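Local coordinates for thiamine-binding periplasmic protein (Escherichia coli, PDB 2QRY) that binds thiamine and its mono- and diphosphate in the periplasm and delivers its cargo to an ABC transporter for import, at residues T26-D31 and V58-G63. Sequence-based numbering, arbitrary orientation.
With TPS (thiamin phosphate), chain E.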
ATOM      1  N   THR A  26      -1.872  17.000 -12.733  1.00 27.77           N
ATOM      2  CA  THR A  26      -2.684  15.796 -12.596  1.00 27.14           C
ATOM      3  C   THR A  26      -1.941  14.664 -11.904  1.00 26.32           C
ATOM      4  O   THR A  26      -0.901  14.215 -12.376  1.00 27.14           O
ATOM      5  CB  THR A  26      -3.169  15.323 -13.981  1.00 28.27           C
ATOM      6  OG1 THR A  26      -3.978  16.351 -14.565  1.00 28.23           O
ATOM      7  CG2 THR A  26      -3.990  14.046 -13.867  1.00 27.32           C
ATOM      8  N   VAL A  27      -2.488  14.200 -10.786  1.00 25.55           N
ATOM      9  CA  VAL A  27      -1.859  13.126 -10.026  1.00 24.89           C
ATOM     10  C   VAL A  27      -2.729  11.870  -9.873  1.00 24.76           C
ATOM     11  O   VAL A  27      -3.704  11.876  -9.117  1.00 23.53           O
ATOM     12  CB  VAL A  27      -1.474  13.614  -8.610  1.00 26.72           C
ATOM     13  CG1 VAL A  27      -0.772  12.493  -7.844  1.00 23.08           C
ATOM     14  CG2 VAL A  27      -0.579  14.854  -8.706  1.00 24.98           C
ATOM     15  N   TYR A  28      -2.369  10.801 -10.585  1.00 22.45           N
ATOM     16  CA  TYR A  28      -3.092   9.535 -10.489  1.00 22.16           C
ATOM     17  C   TYR A  28      -2.804   8.885  -9.131  1.00 21.99           C
ATOM     18  O   TYR A  28      -1.656   8.843  -8.691  1.00 21.88           O
ATOM     19  CB  TYR A  28      -2.644   8.562 -11.583  1.00 21.32           C
ATOM     20  CG  TYR A  28      -3.202   8.813 -12.964  1.00 23.44           C
ATOM     21  CD1 TYR A  28      -4.060   9.885 -13.220  1.00 24.43           C
ATOM     22  CD2 TYR A  28      -2.881   7.963 -14.017  1.00 24.02           C
ATOM     23  CE1 TYR A  28      -4.583  10.097 -14.494  1.00 25.57           C
ATOM     24  CE2 TYR A  28      -3.396   8.162 -15.288  1.00 25.64           C
ATOM     25  CZ  TYR A  28      -4.245   9.228 -15.522  1.00 26.99           C
ATOM     26  OH  TYR A  28      -4.755   9.418 -16.785  1.00 30.25           O
ATOM     27  N   THR A  29      -3.839   8.366  -8.479  1.00 20.92           N
ATOM     28  CA  THR A  29      -3.659   7.708  -7.190  1.00 21.16           C
ATOM     29  C   THR A  29      -4.847   6.783  -6.894  1.00 20.20           C
ATOM     30  O   THR A  29      -5.791   6.720  -7.678  1.00 16.61           O
ATOM     31  CB  THR A  29      -3.498   8.751  -6.049  1.00 21.76           C
ATOM     32  OG1 THR A  29      -3.110   8.080  -4.844  1.00 23.36           O
ATOM     33  CG2 THR A  29      -4.808   9.512  -5.817  1.00 20.78           C
ATOM     34  N   TYR A  30      -4.790   6.058  -5.776  1.00 19.44           N
ATOM     35  CA  TYR A  30      -5.871   5.152  -5.404  1.00 19.69           C
ATOM     36  C   TYR A  30      -6.941   5.872  -4.584  1.00 21.54           C
ATOM     37  O   TYR A  30      -6.701   6.979  -4.086  1.00 22.08           O
ATOM     38  CB  TYR A  30      -5.307   3.931  -4.663  1.00 20.59           C
ATOM     39  CG  TYR A  30      -4.364   4.230  -3.515  1.00 18.87           C
ATOM     40  CD1 TYR A  30      -4.851   4.555  -2.248  1.00 19.53           C
ATOM     41  CD2 TYR A  30      -2.980   4.125  -3.684  1.00 19.20           C
ATOM     42  CE1 TYR A  30      -3.977   4.755  -1.165  1.00 19.78           C
ATOM     43  CE2 TYR A  30      -2.098   4.325  -2.615  1.00 18.68           C
ATOM     44  CZ  TYR A  30      -2.604   4.634  -1.361  1.00 19.84           C
ATOM     45  OH  TYR A  30      -1.740   4.781  -0.297  1.00 21.25           O
ATOM     46  N   ASP A  31      -8.116   5.253  -4.433  1.00 21.99           N
ATOM     47  CA  ASP A  31      -9.222   5.902  -3.729  1.00 22.92           C
ATOM     48  C   ASP A  31      -9.075   6.265  -2.264  1.00 22.51           C
ATOM     49  O   ASP A  31      -9.548   7.325  -1.855  1.00 22.87           O
ATOM     50  CB  ASP A  31     -10.544   5.131  -3.916  1.00 27.03           C
ATOM     51  CG  ASP A  31     -10.449   3.673  -3.520  1.00 30.90           C
ATOM     52  OD1 ASP A  31      -9.776   3.352  -2.517  1.00 32.73           O
ATOM     53  OD2 ASP A  31     -11.072   2.842  -4.214  1.00 35.60           O
ATOM     54  N   VAL A  58      -6.590  12.393  -8.892  1.00 32.27           N
ATOM     55  CA  VAL A  58      -7.565  11.502  -9.488  1.00 32.12           C
ATOM     56  C   VAL A  58      -7.497  10.090  -8.920  1.00 31.22           C
ATOM     57  O   VAL A  58      -6.525   9.371  -9.159  1.00 31.14           O
ATOM     58  CB  VAL A  58      -7.351  11.416 -11.020  1.00 33.98           C
ATOM     59  CG1 VAL A  58      -8.469  10.623 -11.657  1.00 35.33           C
ATOM     60  CG2 VAL A  58      -7.272  12.811 -11.619  1.00 34.34           C
ATOM     61  N   ALA A  59      -8.517   9.701  -8.160  1.00 29.42           N
ATOM     62  CA  ALA A  59      -8.582   8.352  -7.606  1.00 28.97           C
ATOM     63  C   ALA A  59      -8.980   7.495  -8.805  1.00 28.92           C
ATOM     64  O   ALA A  59     -10.163   7.254  -9.050  1.00 29.34           O
ATOM     65  CB  ALA A  59      -9.638   8.274  -6.524  1.00 28.26           C
ATOM     66  N   LEU A  60      -7.976   7.028  -9.536  1.00 27.85           N
ATOM     67  CA  LEU A  60      -8.185   6.265 -10.761  1.00 27.95           C
ATOM     68  C   LEU A  60      -8.187   4.738 -10.698  1.00 26.87           C
ATOM     69  O   LEU A  60      -9.009   4.076 -11.336  1.00 25.11           O
ATOM     70  CB  LEU A  60      -7.132   6.706 -11.776  1.00 29.37           C
ATOM     71  CG  LEU A  60      -7.666   6.864 -13.189  1.00 32.55           C
ATOM     72  CD1 LEU A  60      -8.857   7.817 -13.158  1.00 32.99           C
ATOM     73  CD2 LEU A  60      -6.570   7.381 -14.103  1.00 33.18           C
ATOM     74  N   GLU A  61      -7.248   4.176  -9.956  1.00 25.10           N
ATOM     75  CA  GLU A  61      -7.142   2.732  -9.861  1.00 24.43           C
ATOM     76  C   GLU A  61      -6.527   2.369  -8.527  1.00 23.92           C
ATOM     77  O   GLU A  61      -6.095   3.236  -7.762  1.00 23.22           O
ATOM     78  CB  GLU A  61      -6.209   2.191 -10.954  1.00 25.19           C
ATOM     79  CG  GLU A  61      -6.611   2.463 -12.394  1.00 26.83           C
ATOM     80  CD  GLU A  61      -7.627   1.468 -12.917  1.00 27.11           C
ATOM     81  OE1 GLU A  61      -7.850   0.430 -12.260  1.00 25.43           O
ATOM     82  OE2 GLU A  61      -8.193   1.721 -14.000  1.00 31.81           O
ATOM     83  N   ASP A  62      -6.488   1.073  -8.267  1.00 20.81           N
ATOM     84  CA  ASP A  62      -5.868   0.560  -7.074  1.00 20.94           C
ATOM     85  C   ASP A  62      -4.368   0.495  -7.398  1.00 21.38           C
ATOM     86  O   ASP A  62      -3.974   0.592  -8.563  1.00 21.29           O
ATOM     87  CB  ASP A  62      -6.446  -0.816  -6.749  1.00 19.67           C
ATOM     88  CG  ASP A  62      -7.827  -0.721  -6.129  1.00 23.36           C
ATOM     89  OD1 ASP A  62      -7.951  -0.034  -5.092  1.00 23.79           O
ATOM     90  OD2 ASP A  62      -8.787  -1.314  -6.672  1.00 22.64           O
ATOM     91  N   GLY A  63      -3.545   0.354  -6.363  1.00 21.52           N
ATOM     92  CA  GLY A  63      -2.103   0.308  -6.520  1.00 20.07           C
ATOM     93  C   GLY A  63      -1.497  -0.356  -7.745  1.00 19.98           C
ATOM     94  O   GLY A  63      -0.866   0.311  -8.563  1.00 18.34           O
TER
HETATM   95  CM2 TPS E 400      -7.852   2.080   8.454  1.00 16.66           C
HETATM   96  N3  TPS E 400      -3.959   1.878   3.162  1.00 21.75           N
HETATM   97  C2  TPS E 400      -5.160   1.367   2.973  1.00 22.35           C
HETATM   98  S1  TPS E 400      -5.123   0.792   1.348  1.00 22.37           S
HETATM   99  C5  TPS E 400      -3.460   1.260   0.965  1.00 21.14           C
HETATM  100  C4  TPS E 400      -3.052   1.843   2.145  1.00 21.84           C
HETATM  101  CM4 TPS E 400      -1.643   2.409   2.286  1.00 22.85           C
HETATM  102  C6  TPS E 400      -2.801   1.007  -0.355  1.00 23.99           C
HETATM  103  C7  TPS E 400      -3.965   0.418  -1.151  1.00 25.37           C
HETATM  104  O7  TPS E 400      -3.626   0.017  -2.473  1.00 31.10           O
HETATM  105  N1A TPS E 400      -5.746   1.330   7.428  1.00 18.69           N
HETATM  106  C2A TPS E 400      -6.756   2.204   7.421  1.00 18.59           C
HETATM  107  N3A TPS E 400      -6.813   3.179   6.517  1.00 15.76           N
HETATM  108  C4A TPS E 400      -5.856   3.323   5.575  1.00 17.52           C
HETATM  109  N4A TPS E 400      -5.944   4.344   4.646  1.00 17.56           N
HETATM  110  C5A TPS E 400      -4.758   2.405   5.550  1.00 19.40           C
HETATM  111  C6A TPS E 400      -4.751   1.398   6.529  1.00 19.13           C
HETATM  112  C7A TPS E 400      -3.614   2.482   4.510  1.00 19.07           C
HETATM  113  P1  TPS E 400      -4.983  -0.560  -3.136  1.00 24.68           P
HETATM  114  O1  TPS E 400      -5.563  -1.683  -2.231  1.00 27.25           O
HETATM  115  O2  TPS E 400      -4.730  -1.073  -4.612  1.00 31.77           O
HETATM  116  O3  TPS E 400      -6.016   0.586  -3.197  1.00 24.66           O
HETATM  117  O   HOH W   1      -9.698   0.394  -2.701  1.00 26.40           O
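V58 lies opposite Y28 in a parallel pair of strands, its N donating to V27 O (2.9 Å) and its O accepting from T29 N. Beyond A59, which centres an inverse gamma turn, L60 N reaches T29 O at 2.9 Å, almost in line with that carbonyl (171°). A59 CA approaches T29 O at the last bridge, and a CA-H...O contact from Y30 CA to E61 O continues the association beyond it.

Apolar packing lies on the face bearing Y28 and V58. L60 sets CD2 over the centre of the Y28 ring, 3.3 Å from the centroid, a CH-pi contact that a terminal methyl of branched leucine makes well. With CG anti to its carbonyl carbon (chi1 -78°), Y28 turns a ring face to L60, while its hydroxyl bonds E73. On the other face, with T29, the small A59 brings its CB to 3.7 Å from D31 CA.

At the cleft end Y30 turns one ring face to C6 of thiamin phosphate, offset toward the rim (CZ to C6 3.8 Å), and its hydroxyl bonds E248 and N282; an alanine here would probably uncover that side of the ligand and leave both partners without their phenol. A water lies within hydrogen-bonding reach of D31 OD1 and D62 OD1, though it may not donate to both; D31 OD1 also bonds S201. D62 and G63 belong to the thiamine-binding site, and G63, lacking a side chain, presents its N-H to phosphate O2, whose position is less certain. Such strand-end loops line the cleft of a periplasmic solute-binding protein.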